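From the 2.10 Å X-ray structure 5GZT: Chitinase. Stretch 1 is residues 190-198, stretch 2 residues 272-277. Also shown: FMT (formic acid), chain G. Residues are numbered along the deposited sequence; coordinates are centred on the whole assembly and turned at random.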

# COMPACT_ATOMS: atom_id res chain seq x y z
N ALA B 190 9.55 14.73 8.48
CA ALA B 190 8.12 14.58 8.52
C ALA B 190 7.54 14.57 7.12
O ALA B 190 8.14 15.10 6.15
N SER B 191 6.34 13.96 7.02
CA SER B 191 5.53 13.99 5.79
C SER B 191 4.17 14.56 6.14
O SER B 191 3.85 14.75 7.30
N ASN B 192 3.39 14.91 5.14
CA ASN B 192 1.99 15.27 5.38
C ASN B 192 1.12 14.54 4.39
O ASN B 192 1.63 13.88 3.50
N ASN B 193 -0.20 14.72 4.51
CA ASN B 193 -1.20 14.12 3.63
C ASN B 193 -0.94 14.41 2.15
O ASN B 193 -1.19 13.55 1.25
N ASP B 194 -0.38 15.60 1.90
CA ASP B 194 -0.07 16.07 0.55
C ASP B 194 1.21 15.45 -0.04
O ASP B 194 1.56 15.74 -1.19
N ARG B 195 1.92 14.67 0.75
CA ARG B 195 3.10 13.99 0.30
C ARG B 195 4.25 14.94 0.00
O ARG B 195 5.03 14.78 -0.96
N GLN B 196 4.37 15.93 0.89
CA GLN B 196 5.62 16.66 1.05
C GLN B 196 6.55 16.02 2.05
O GLN B 196 6.13 15.47 3.05
N LEU B 197 7.82 16.11 1.72
CA LEU B 197 8.91 15.76 2.58
C LEU B 197 9.47 17.06 3.21
O LEU B 197 9.72 18.05 2.51
N VAL B 198 9.62 17.04 4.53
CA VAL B 198 10.08 18.18 5.28
C VAL B 198 11.32 17.70 6.01
O VAL B 198 11.23 16.73 6.78
N LYS B 272 17.11 8.56 6.03
CA LYS B 272 15.85 8.08 5.39
C LYS B 272 14.70 8.91 5.90
O LYS B 272 14.62 9.13 7.10
N ALA B 273 13.81 9.33 5.00
CA ALA B 273 12.50 9.89 5.36
C ALA B 273 11.39 9.04 4.76
O ALA B 273 11.61 8.32 3.77
N PHE B 274 10.20 9.19 5.29
CA PHE B 274 9.06 8.34 4.87
C PHE B 274 7.93 9.22 4.42
O PHE B 274 7.49 10.09 5.17
N VAL B 275 7.50 9.03 3.18
CA VAL B 275 6.42 9.81 2.57
C VAL B 275 5.11 9.00 2.76
O VAL B 275 5.08 7.80 2.47
N GLN B 276 4.08 9.65 3.32
CA GLN B 276 2.79 9.02 3.57
C GLN B 276 2.21 8.45 2.24
O GLN B 276 2.67 8.77 1.15
N GLY B 277 1.18 7.62 2.36
CA GLY B 277 0.44 7.16 1.19
C GLY B 277 0.74 5.75 0.70
O GLY B 277 0.29 5.35 -0.38

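A single serine hydroxyl serves both stretches: the one clear hydrogen bond between the stretches runs from Gln-276 N to Ser-191 OG (3.1 Å, nearly straight at 166°), and the same OG donates to Gln-196 O (3.2 Å) across the hairpin of its own stretch. Ser-191, chi1 t, points toward the second stretch, its CB 3.2 Å from Phe-274 O and its OG 3.4 Å from Val-275 CA, so a small side chain lies close against the backbone where the strand gives way to loop. Gln-276 answers it by pointing toward the first stretch; with chi1 m and chi2 t it extends to the start of the turn, bringing OE1 to 3.3 Å from Asn-192 C, and it has the largest covered area of the contact.

The turn, type I from Asn-192 to Arg-195, is closed by Arg-195 N to Asn-192 O (2.9 Å) and braced by the residue that follows it. Asn-192 (chi1 p) points away from the second stretch, and its amide pairs twice with Gln-196: Gln-196 N donates to Asn-192 OD1 (2.9 Å) and Asn-192 ND2 to Gln-196 OE1 (3.0 Å).

At the end of the turn, Arg-195 (m, t, m) leaves sideways; its CB lies 3.8 Å from Val-275 CG1 and its CD 3.4 Å from Gln-276 O. An ideal CB on Gly-277 would come within 3.1 Å of Arg-195 CD, and the glycine's backbone angles would also jam it against the preceding carbonyl.

The apolar end is formed by Leu-197 (t, p), whose CB starts sideways but whose CD1 reaches Ala-273 CB at a tight 3.1 Å; Leu-197 CB lies a looser 4.4 Å from Val-275 CG2. Phe-274 (chi1 m) points away, and formic acid sits at its ring edge, O2 3.6 Å from Phe-274 CZ, while Lys-272 NZ makes a weak hydrogen bond to O1 of that formic acid (3.0 Å).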

# COMPACT_ATOMS: atom_id res chain seq x y z
CB ALA B 190 7.50 15.72 9.34
CB SER B 191 5.41 12.56 5.21
OG SER B 191 4.91 12.61 3.89
CB ASN B 192 1.80 16.80 5.26
CG ASN B 192 2.33 17.36 3.96
OD1 ASN B 192 2.35 16.71 2.89
ND2 ASN B 192 2.81 18.58 4.05
CB ASN B 193 -2.57 14.64 4.00
CG ASN B 193 -3.03 14.20 5.37
OD1 ASN B 193 -2.40 13.41 6.08
ND2 ASN B 193 -4.13 14.71 5.74
CB ASP B 194 0.06 17.61 0.55
CG ASP B 194 -1.29 18.34 0.63
OD1 ASP B 194 -2.32 17.84 0.09
OD2 ASP B 194 -1.30 19.46 1.20
CB ARG B 195 2.73 12.99 -0.82
CG ARG B 195 1.87 11.88 -0.22
CD ARG B 195 1.58 10.85 -1.24
NE ARG B 195 0.65 11.44 -2.18
CZ ARG B 195 0.83 11.56 -3.48
NH1 ARG B 195 1.94 11.15 -4.08
NH2 ARG B 195 -0.15 12.12 -4.18
CB GLN B 196 5.37 18.06 1.54
CG GLN B 196 4.66 18.88 0.50
CD GLN B 196 4.48 20.28 0.99
OE1 GLN B 196 3.93 20.49 2.06
NE2 GLN B 196 4.94 21.25 0.22
CB LEU B 197 9.96 15.05 1.75
CG LEU B 197 11.12 14.43 2.50
CD1 LEU B 197 10.66 13.67 3.71
CD2 LEU B 197 11.93 13.51 1.60
CB VAL B 198 9.00 18.72 6.25
CG1 VAL B 198 9.57 19.81 7.16
CG2 VAL B 198 7.84 19.31 5.46
CB LYS B 272 15.52 6.67 5.83
CG LYS B 272 16.37 5.56 5.30
CD LYS B 272 16.22 4.36 6.24
CE LYS B 272 17.10 3.21 5.78
NZ LYS B 272 16.78 1.93 6.47
CB ALA B 273 12.34 11.29 4.81
CB PHE B 274 8.67 7.50 6.04
CG PHE B 274 9.78 6.65 6.57
CD1 PHE B 274 10.17 5.51 5.89
CD2 PHE B 274 10.50 7.02 7.70
CE1 PHE B 274 11.20 4.71 6.35
CE2 PHE B 274 11.57 6.23 8.16
CZ PHE B 274 11.91 5.07 7.47
CB VAL B 275 6.78 10.14 1.11
CG1 VAL B 275 5.62 10.76 0.36
CG2 VAL B 275 7.96 11.13 1.09
CB GLN B 276 1.79 10.03 4.16
CG GLN B 276 2.07 10.47 5.58
CD GLN B 276 1.03 11.51 6.06
OE1 GLN B 276 -0.04 11.66 5.47
NE2 GLN B 276 1.35 12.22 7.13
C FMT G . 14.83 2.90 8.91
O1 FMT G . 15.56 1.94 9.23
O2 FMT G . 14.49 3.91 9.74